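Local coordinates for protein beta subunit of photoactivated adenylyl cyclase (Beggiatoa sp. PS, PDB 5M2A) that probably makes cyclic AMP from ATP in response to blue light, coupling a flavin-binding BLUF sensor domain to an adenylyl cyclase domain within a two-chain assembly, at residues A[135-139]-A[140-144]; A[171-174]-A[175-179]; A[326-329]-A[330-334]. All coordinates share one frame; numbering follows the deposited sequence.

Contact 1 of 3, residues A[135-139]-A[140-144]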
loop_
_atom_site.group_PDB
_atom_site.type_symbol
_atom_site.label_atom_id
_atom_site.label_comp_id
_atom_site.label_asym_id
_atom_site.label_seq_id
_atom_site.Cartn_x
_atom_site.Cartn_y
_atom_site.Cartn_z
ATOM N N ILE A 135 2.296 2.901 -9.596
ATOM C CA ILE A 135 3.099 2.200 -10.595
ATOM C C ILE A 135 2.943 2.867 -11.956
ATOM O O ILE A 135 3.916 3.031 -12.705
ATOM C CB ILE A 135 2.706 0.711 -10.634
ATOM C CG1 ILE A 135 3.085 0.027 -9.319
ATOM C CG2 ILE A 135 3.343 0.008 -11.839
ATOM C CD1 ILE A 135 4.568 0.090 -8.989
ATOM N N TYR A 136 1.719 3.267 -12.290
ATOM C CA TYR A 136 1.475 3.971 -13.543
ATOM C C TYR A 136 2.303 5.248 -13.629
ATOM O O TYR A 136 2.985 5.497 -14.633
ATOM C CB TYR A 136 -0.017 4.281 -13.669
ATOM C CG TYR A 136 -0.365 5.066 -14.903
ATOM C CD1 TYR A 136 -0.571 4.428 -16.119
ATOM C CD2 TYR A 136 -0.479 6.445 -14.856
ATOM C CE1 TYR A 136 -0.881 5.143 -17.253
ATOM C CE2 TYR A 136 -0.791 7.171 -15.985
ATOM C CZ TYR A 136 -0.989 6.516 -17.181
ATOM O OH TYR A 136 -1.301 7.242 -18.306
ATOM N N LEU A 137 2.258 6.072 -12.579
ATOM C CA LEU A 137 2.999 7.333 -12.591
ATOM C C LEU A 137 4.492 7.099 -12.768
ATOM O O LEU A 137 5.156 7.808 -13.535
ATOM C CB LEU A 137 2.737 8.110 -11.304
ATOM C CG LEU A 137 1.334 8.700 -11.198
ATOM C CD1 LEU A 137 1.088 9.243 -9.803
ATOM C CD2 LEU A 137 1.123 9.793 -12.253
ATOM N N ILE A 138 5.038 6.109 -12.065
ATOM C CA ILE A 138 6.462 5.811 -12.196
ATOM C C ILE A 138 6.779 5.352 -13.610
ATOM O O ILE A 138 7.793 5.754 -14.197
ATOM C CB ILE A 138 6.882 4.763 -11.152
ATOM C CG1 ILE A 138 6.795 5.369 -9.755
ATOM C CG2 ILE A 138 8.304 4.268 -11.426
ATOM C CD1 ILE A 138 6.950 4.372 -8.678
ATOM N N ASN A 139 5.925 4.492 -14.176
ATOM C CA ASN A 139 6.140 4.014 -15.534
ATOM C C ASN A 139 6.140 5.165 -16.542
ATOM O O ASN A 139 6.819 5.080 -17.571
ATOM C CB ASN A 139 5.068 2.985 -15.888
ATOM C CG ASN A 139 5.484 2.064 -17.015
ATOM O OD1 ASN A 139 6.655 1.711 -17.148
ATOM N ND2 ASN A 139 4.517 1.664 -17.835
ATOM N N GLN A 140 5.390 6.227 -16.259
ATOM C CA GLN A 140 5.308 7.378 -17.146
ATOM C C GLN A 140 6.421 8.389 -16.908
ATOM O O GLN A 140 6.415 9.453 -17.533
ATOM C CB GLN A 140 3.945 8.053 -16.998
ATOM C CG GLN A 140 2.785 7.189 -17.464
ATOM C CD GLN A 140 2.920 6.768 -18.917
ATOM O OE1 GLN A 140 3.351 7.548 -19.769
ATOM N NE2 GLN A 140 2.558 5.523 -19.205
ATOM N N GLY A 141 7.372 8.082 -16.028
ATOM C CA GLY A 141 8.449 9.003 -15.724
ATOM C C GLY A 141 8.077 10.131 -14.791
ATOM O O GLY A 141 8.758 11.160 -14.777
ATOM N N ILE A 142 7.016 9.967 -14.007
ATOM C CA ILE A 142 6.502 11.002 -13.119
ATOM C C ILE A 142 6.751 10.566 -11.682
ATOM O O ILE A 142 6.357 9.463 -11.287
ATOM C CB ILE A 142 5.003 11.246 -13.354
ATOM C CG1 ILE A 142 4.740 11.598 -14.817
ATOM C CG2 ILE A 142 4.497 12.336 -12.429
ATOM C CD1 ILE A 142 3.273 11.748 -15.139
ATOM N N ASN A 143 7.397 11.424 -10.908
ATOM C CA ASN A 143 7.616 11.135 -9.498
ATOM C C ASN A 143 6.285 11.210 -8.765
ATOM O O ASN A 143 5.691 12.294 -8.706
ATOM C CB ASN A 143 8.615 12.126 -8.894
ATOM C CG ASN A 143 9.013 11.763 -7.464
ATOM O OD1 ASN A 143 8.264 11.106 -6.735
ATOM N ND2 ASN A 143 10.206 12.192 -7.063
ATOM N N PRO A 144 5.780 10.112 -8.190
ATOM C CA PRO A 144 4.445 10.170 -7.566
ATOM C C PRO A 144 4.390 11.066 -6.343
ATOM O O PRO A 144 3.324 11.604 -6.037
ATOM C CB PRO A 144 4.154 8.700 -7.215
ATOM C CG PRO A 144 5.492 8.028 -7.188
ATOM C CD PRO A 144 6.348 8.753 -8.180
HETATM O O HOH W 1 2.242 3.093 -17.527
#

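Contact 2 of 3, residues A[171-174]-A[175-179]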
loop_
_atom_site.group_PDB
_atom_site.type_symbol
_atom_site.label_atom_id
_atom_site.label_comp_id
_atom_site.label_asym_id
_atom_site.label_seq_id
_atom_site.Cartn_x
_atom_site.Cartn_y
_atom_site.Cartn_z
ATOM N N LEU A 171 -13.474 -21.274 10.184
ATOM C CA LEU A 171 -12.350 -21.908 9.503
ATOM C C LEU A 171 -11.041 -21.638 10.238
ATOM O O LEU A 171 -10.894 -20.602 10.887
ATOM C CB LEU A 171 -12.231 -21.378 8.073
ATOM C CG LEU A 171 -13.312 -21.831 7.095
ATOM C CD1 LEU A 171 -13.134 -21.078 5.794
ATOM C CD2 LEU A 171 -13.223 -23.339 6.887
ATOM N N PRO A 172 -10.072 -22.550 10.179
ATOM C CA PRO A 172 -8.746 -22.243 10.724
ATOM C C PRO A 172 -8.085 -21.134 9.920
ATOM O O PRO A 172 -8.348 -20.953 8.732
ATOM C CB PRO A 172 -7.976 -23.559 10.592
ATOM C CG PRO A 172 -8.733 -24.354 9.564
ATOM C CD PRO A 172 -10.169 -23.939 9.695
ATOM N N VAL A 173 -7.196 -20.400 10.599
ATOM C CA VAL A 173 -6.617 -19.198 9.999
ATOM C C VAL A 173 -5.951 -19.514 8.670
ATOM O O VAL A 173 -6.112 -18.774 7.692
ATOM C CB VAL A 173 -5.648 -18.507 10.987
ATOM C CG1 VAL A 173 -4.739 -19.509 11.656
ATOM C CG2 VAL A 173 -4.829 -17.439 10.265
ATOM N N ASN A 174 -5.199 -20.617 8.579
ATOM C CA ASN A 174 -4.499 -20.908 7.336
ATOM C C ASN A 174 -5.473 -21.120 6.184
ATOM O O ASN A 174 -5.181 -20.740 5.042
ATOM C CB ASN A 174 -3.581 -22.119 7.526
ATOM C CG ASN A 174 -2.455 -21.840 8.517
ATOM O OD1 ASN A 174 -2.141 -20.685 8.796
ATOM N ND2 ASN A 174 -1.851 -22.896 9.057
ATOM N N GLU A 175 -6.652 -21.684 6.473
ATOM C CA GLU A 175 -7.641 -21.902 5.422
ATOM C C GLU A 175 -8.315 -20.600 5.008
ATOM O O GLU A 175 -8.663 -20.423 3.835
ATOM C CB GLU A 175 -8.681 -22.921 5.892
ATOM C CG GLU A 175 -8.100 -24.309 6.103
ATOM C CD GLU A 175 -7.543 -24.904 4.825
ATOM O OE1 GLU A 175 -8.183 -24.753 3.764
ATOM O OE2 GLU A 175 -6.453 -25.504 4.878
ATOM N N VAL A 176 -8.528 -19.684 5.954
ATOM C CA VAL A 176 -9.081 -18.378 5.596
ATOM C C VAL A 176 -8.111 -17.636 4.684
ATOM O O VAL A 176 -8.516 -16.994 3.707
ATOM C CB VAL A 176 -9.394 -17.563 6.865
ATOM C CG1 VAL A 176 -9.743 -16.110 6.515
ATOM C CG2 VAL A 176 -10.520 -18.206 7.667
ATOM N N VAL A 177 -6.817 -17.710 4.996
ATOM C CA VAL A 177 -5.813 -16.990 4.220
ATOM C C VAL A 177 -5.767 -17.503 2.784
ATOM O O VAL A 177 -5.715 -16.716 1.833
ATOM C CB VAL A 177 -4.443 -17.100 4.916
ATOM C CG1 VAL A 177 -3.308 -16.665 3.959
ATOM C CG2 VAL A 177 -4.441 -16.259 6.185
ATOM N N ILE A 178 -5.768 -18.826 2.601
ATOM C CA ILE A 178 -5.801 -19.388 1.253
ATOM C C ILE A 178 -7.019 -18.882 0.501
ATOM O O ILE A 178 -6.938 -18.496 -0.676
ATOM C CB ILE A 178 -5.777 -20.926 1.324
ATOM C CG1 ILE A 178 -4.404 -21.415 1.773
ATOM C CG2 ILE A 178 -6.200 -21.556 -0.001
ATOM C CD1 ILE A 178 -4.424 -22.849 2.339
ATOM N N LEU A 179 -8.166 -18.859 1.176
ATOM C CA LEU A 179 -9.398 -18.446 0.523
ATOM C C LEU A 179 -9.361 -16.969 0.151
ATOM O O LEU A 179 -9.763 -16.591 -0.955
ATOM C CB LEU A 179 -10.587 -18.756 1.436
ATOM C CG LEU A 179 -11.974 -18.296 0.988
ATOM C CD1 LEU A 179 -13.026 -19.305 1.400
ATOM C CD2 LEU A 179 -12.321 -16.933 1.564
#

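Contact 3 of 3, residues A[326-329]-A[330-334]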
loop_
_atom_site.group_PDB
_atom_site.type_symbol
_atom_site.label_atom_id
_atom_site.label_comp_id
_atom_site.label_asym_id
_atom_site.label_seq_id
_atom_site.Cartn_x
_atom_site.Cartn_y
_atom_site.Cartn_z
ATOM N N VAL A 326 -30.796 3.058 -6.830
ATOM C CA VAL A 326 -29.904 1.912 -6.985
ATOM C C VAL A 326 -30.310 1.149 -8.234
ATOM O O VAL A 326 -31.502 0.931 -8.478
ATOM C CB VAL A 326 -29.937 0.994 -5.755
ATOM C CG1 VAL A 326 -29.016 -0.206 -5.981
ATOM C CG2 VAL A 326 -29.532 1.777 -4.523
ATOM N N TYR A 327 -29.320 0.750 -9.022
ATOM C CA TYR A 327 -29.540 -0.019 -10.231
ATOM C C TYR A 327 -28.708 -1.289 -10.199
ATOM O O TYR A 327 -27.759 -1.423 -9.428
ATOM C CB TYR A 327 -29.168 0.779 -11.486
ATOM C CG TYR A 327 -30.082 1.930 -11.776
ATOM C CD1 TYR A 327 -29.847 3.189 -11.229
ATOM C CD2 TYR A 327 -31.189 1.760 -12.591
ATOM C CE1 TYR A 327 -30.702 4.249 -11.495
ATOM C CE2 TYR A 327 -32.041 2.808 -12.859
ATOM C CZ TYR A 327 -31.792 4.046 -12.312
ATOM O OH TYR A 327 -32.653 5.081 -12.591
ATOM N N THR A 328 -29.067 -2.201 -11.090
ATOM C CA THR A 328 -28.286 -3.388 -11.362
ATOM C C THR A 328 -28.490 -3.746 -12.826
ATOM O O THR A 328 -29.134 -3.006 -13.579
ATOM C CB THR A 328 -28.681 -4.529 -10.418
ATOM O OG1 THR A 328 -27.783 -5.629 -10.605
ATOM C CG2 THR A 328 -30.102 -4.992 -10.698
ATOM N N VAL A 329 -27.910 -4.868 -13.242
ATOM C CA VAL A 329 -28.180 -5.428 -14.558
ATOM C C VAL A 329 -28.784 -6.814 -14.380
ATOM O O VAL A 329 -28.529 -7.501 -13.386
ATOM C CB VAL A 329 -26.917 -5.477 -15.456
ATOM C CG1 VAL A 329 -26.410 -4.043 -15.747
ATOM C CG2 VAL A 329 -25.805 -6.311 -14.817
ATOM N N ASN A 330 -29.627 -7.204 -15.343
ATOM C CA ASN A 330 -30.286 -8.505 -15.275
ATOM C C ASN A 330 -29.272 -9.636 -15.125
ATOM O O ASN A 330 -29.516 -10.614 -14.404
ATOM C CB ASN A 330 -31.142 -8.706 -16.525
ATOM C CG ASN A 330 -31.956 -9.988 -16.481
ATOM O OD1 ASN A 330 -31.767 -10.886 -17.304
ATOM N ND2 ASN A 330 -32.867 -10.075 -15.525
ATOM N N GLU A 331 -28.123 -9.518 -15.792
ATOM C CA GLU A 331 -27.096 -10.557 -15.728
ATOM C C GLU A 331 -26.549 -10.777 -14.314
ATOM O O GLU A 331 -25.965 -11.834 -14.050
ATOM C CB GLU A 331 -25.936 -10.210 -16.674
ATOM C CG GLU A 331 -26.288 -10.213 -18.162
ATOM C CD GLU A 331 -26.629 -11.598 -18.692
ATOM O OE1 GLU A 331 -25.993 -12.582 -18.264
ATOM O OE2 GLU A 331 -27.540 -11.707 -19.541
ATOM N N ALA A 332 -26.719 -9.819 -13.402
ATOM C CA ALA A 332 -26.202 -9.956 -12.044
ATOM C C ALA A 332 -27.166 -10.686 -11.113
ATOM O O ALA A 332 -26.881 -10.814 -9.917
ATOM C CB ALA A 332 -25.863 -8.586 -11.453
ATOM N N GLN A 333 -28.300 -11.155 -11.632
ATOM C CA GLN A 333 -29.297 -11.811 -10.799
ATOM C C GLN A 333 -28.714 -13.049 -10.136
ATOM O O GLN A 333 -27.953 -13.798 -10.756
ATOM C CB GLN A 333 -30.511 -12.204 -11.645
ATOM C CG GLN A 333 -31.680 -12.747 -10.847
ATOM C CD GLN A 333 -32.759 -13.352 -11.735
ATOM O OE1 GLN A 333 -32.542 -14.383 -12.379
ATOM N NE2 GLN A 333 -33.924 -12.710 -11.774
ATOM N N LYS A 334 -29.080 -13.258 -8.869
ATOM C CA LYS A 334 -28.616 -14.414 -8.103
ATOM C C LYS A 334 -29.484 -15.631 -8.402
ATOM O O LYS A 334 -30.714 -15.546 -8.350
ATOM C CB LYS A 334 -28.659 -14.122 -6.601
ATOM C CG LYS A 334 -27.633 -13.086 -6.104
ATOM C CD LYS A 334 -27.941 -12.701 -4.658
ATOM C CE LYS A 334 -26.951 -11.686 -4.087
ATOM N NZ LYS A 334 -27.486 -11.083 -2.823
#

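Contact 1 of 3, residues A[135-139]-A[140-144]
Leu137 and Ile138 meet Pro144 on the well-packed side of this chain reversal. CD1 of Leu137 lies 4.0 Å from CB of Pro144, the two side chains running past each other in opposite senses. Neighbouring Ile138 instead lays its CG1 against the proline ring, 3.8 Å from CD of Pro144. Its CG1 branch, anti to the carbonyl carbon (chi1 -68°), brings the chain onto that ring. All three are buried; Leu126 of the second subunit packs on Ile138 and Tyr129 of that subunit on Pro144. Between the two sides, helix 132-139 closes with a Schellman motif. Gly141, the first residue to leave the helix, has positive phi. Its N bonds to Ile138 O at 3.0 Å, well above the carbonyl plane, while Ile142 N reaches back to Leu137 O at 2.9 Å. The apolar pair customary in this motif is present as well, with Leu137 CD2 4.1 Å from Ile142 CD1, and Val147 touches both side chains. On the solvent side the contacts are thinner. Gln140 CG, set by chi1 (-66°), lies over one face of the Tyr136 ring, a CH-pi contact 4.0 Å from the ring centroid and displaced toward the rim. The bend at chi2 then carries the amide on, turned 33° from the ring plane, with NE2 4.0 Å from Tyr136 CE1. Gln140 N also bonds to Tyr136 O and, weakly, to Leu137 O, drawing the residue up against the last turn. Asn139 is modelled in two conformers; in one of them a water accepts from Asn139 ND2 and Gln140 NE2, a bridge to be read with caution. Asn139 OD1 has a protein partner, the backbone N of Cys79 in the BLUF domain.

Contact 2 of 3, residues A[171-174]-A[175-179]
Val176 packs back on Leu171 across the first turn of helix 173-193. Its CB sits 3.6 Å from Val173 O, the carbonyl of the residue three earlier. From there CG2, anti to the carbonyl carbon while CG1 is anti to the backbone N (chi1 170°), drops toward the entering chain and stops 3.6 Å from Leu171 CB. The same methyl lies 3.7 Å from Pro172 O. Beyond the turn, the valine side chain also meets Phe164 and Thr168 of helix 164-170 and Ile257 of the second subunit. Glu175 takes the neighbouring flank: its CG runs beside the proline ring, pointing the same way, 3.5 Å from Pro172 CG. A bend at chi2 (-62°) then turns the carboxylate off the ring. Pro241 touches both Leu171 and Glu175. The backbone underneath begins with Pro172 O, which receives Val176 N at 3.1 Å, almost head-on, and Glu175 N more weakly. Val177 N to Val173 O and Ile178 N to Asn174 O carry on the regular i to i+4 pattern. CG1 and CD1 of Ile178 lie along Asn174 O, with CG1 at 3.4 Å. Val177 packs on Pro149 and Val173, modelled in two conformers, on Ile257, both of the second subunit. With Leu171 leaving helix 164-170 and Pro172 at the N-cap of the next, this is the tight helix-to-helix turn that starts a long helix at the dimer face of the nucleotide cyclase catalytic domain.

Contact 3 of 3, residues A[326-329]-A[330-334]
The flat group at the centre of this turn is the carbonyl of Val329, met from one face by Ala332. The donor, Ala332 N, stands above the carbonyl plane, 53° out of it and hence off the lone pairs. At 2.9 Å and with an N-H...O angle of 155° the bond is nevertheless short and fairly straight. The Ala332 methyl closes in on the same oxygen, its CB 3.5 Å from Val329 O. Of the flat side chains that follow, Asn330 meets the strand through CB and lies on Thr308; Glu331 comes near with CB, 4.3 Å from Val329 CG2, and its end leads away. The bond from Ala332 back to Val329 is the i to i+3 link of a 3-10 turn, repeated at once by Gln333 N to Asn330 O at 3.1 Å. It ends strand 324-329, which runs antiparallel to both 293-296 and 309-315 in the sheet of the cyclase domain, and the chain then heads for helix 338-349. Thr328, Val329 and Ala332 are buried and pack together at the turn. Ala332 CB lies 3.6 Å from Thr328 OG1, an apolar neighbour for a hydroxyl whose hydrogen bond goes to Leu293 O. Thr328 OG1 stands anti to the backbone N (chi1 -173°), which directs it to the alanine side. Val329 adds its CG2 at 4.1 Å from Ala332 CB, and its side chain also touches Phe295 and Trp307, while Leu293 packs on Ala332.

How the contacts relate
The three contacts follow one another along the chain without touching. Contact 1 ends helix 132-139, which precedes strand 150-161 of the cyclase sheet; contact 2 starts helix 173-193, and contact 3 closes strand 324-329 of that sheet. Centres of contacts 1 and 2 are 35 Å apart, those of 1 and 3 37 Å, on opposite sides of the chain's centre; contacts 2 and 3 come to about 17 Å between nearest atoms. Contacts 1 and 2 both touch the second subunit, so both helix ends lie at the dimer interface, which would be consistent with a signal passing along it. Contact 3 lies within its own subunit.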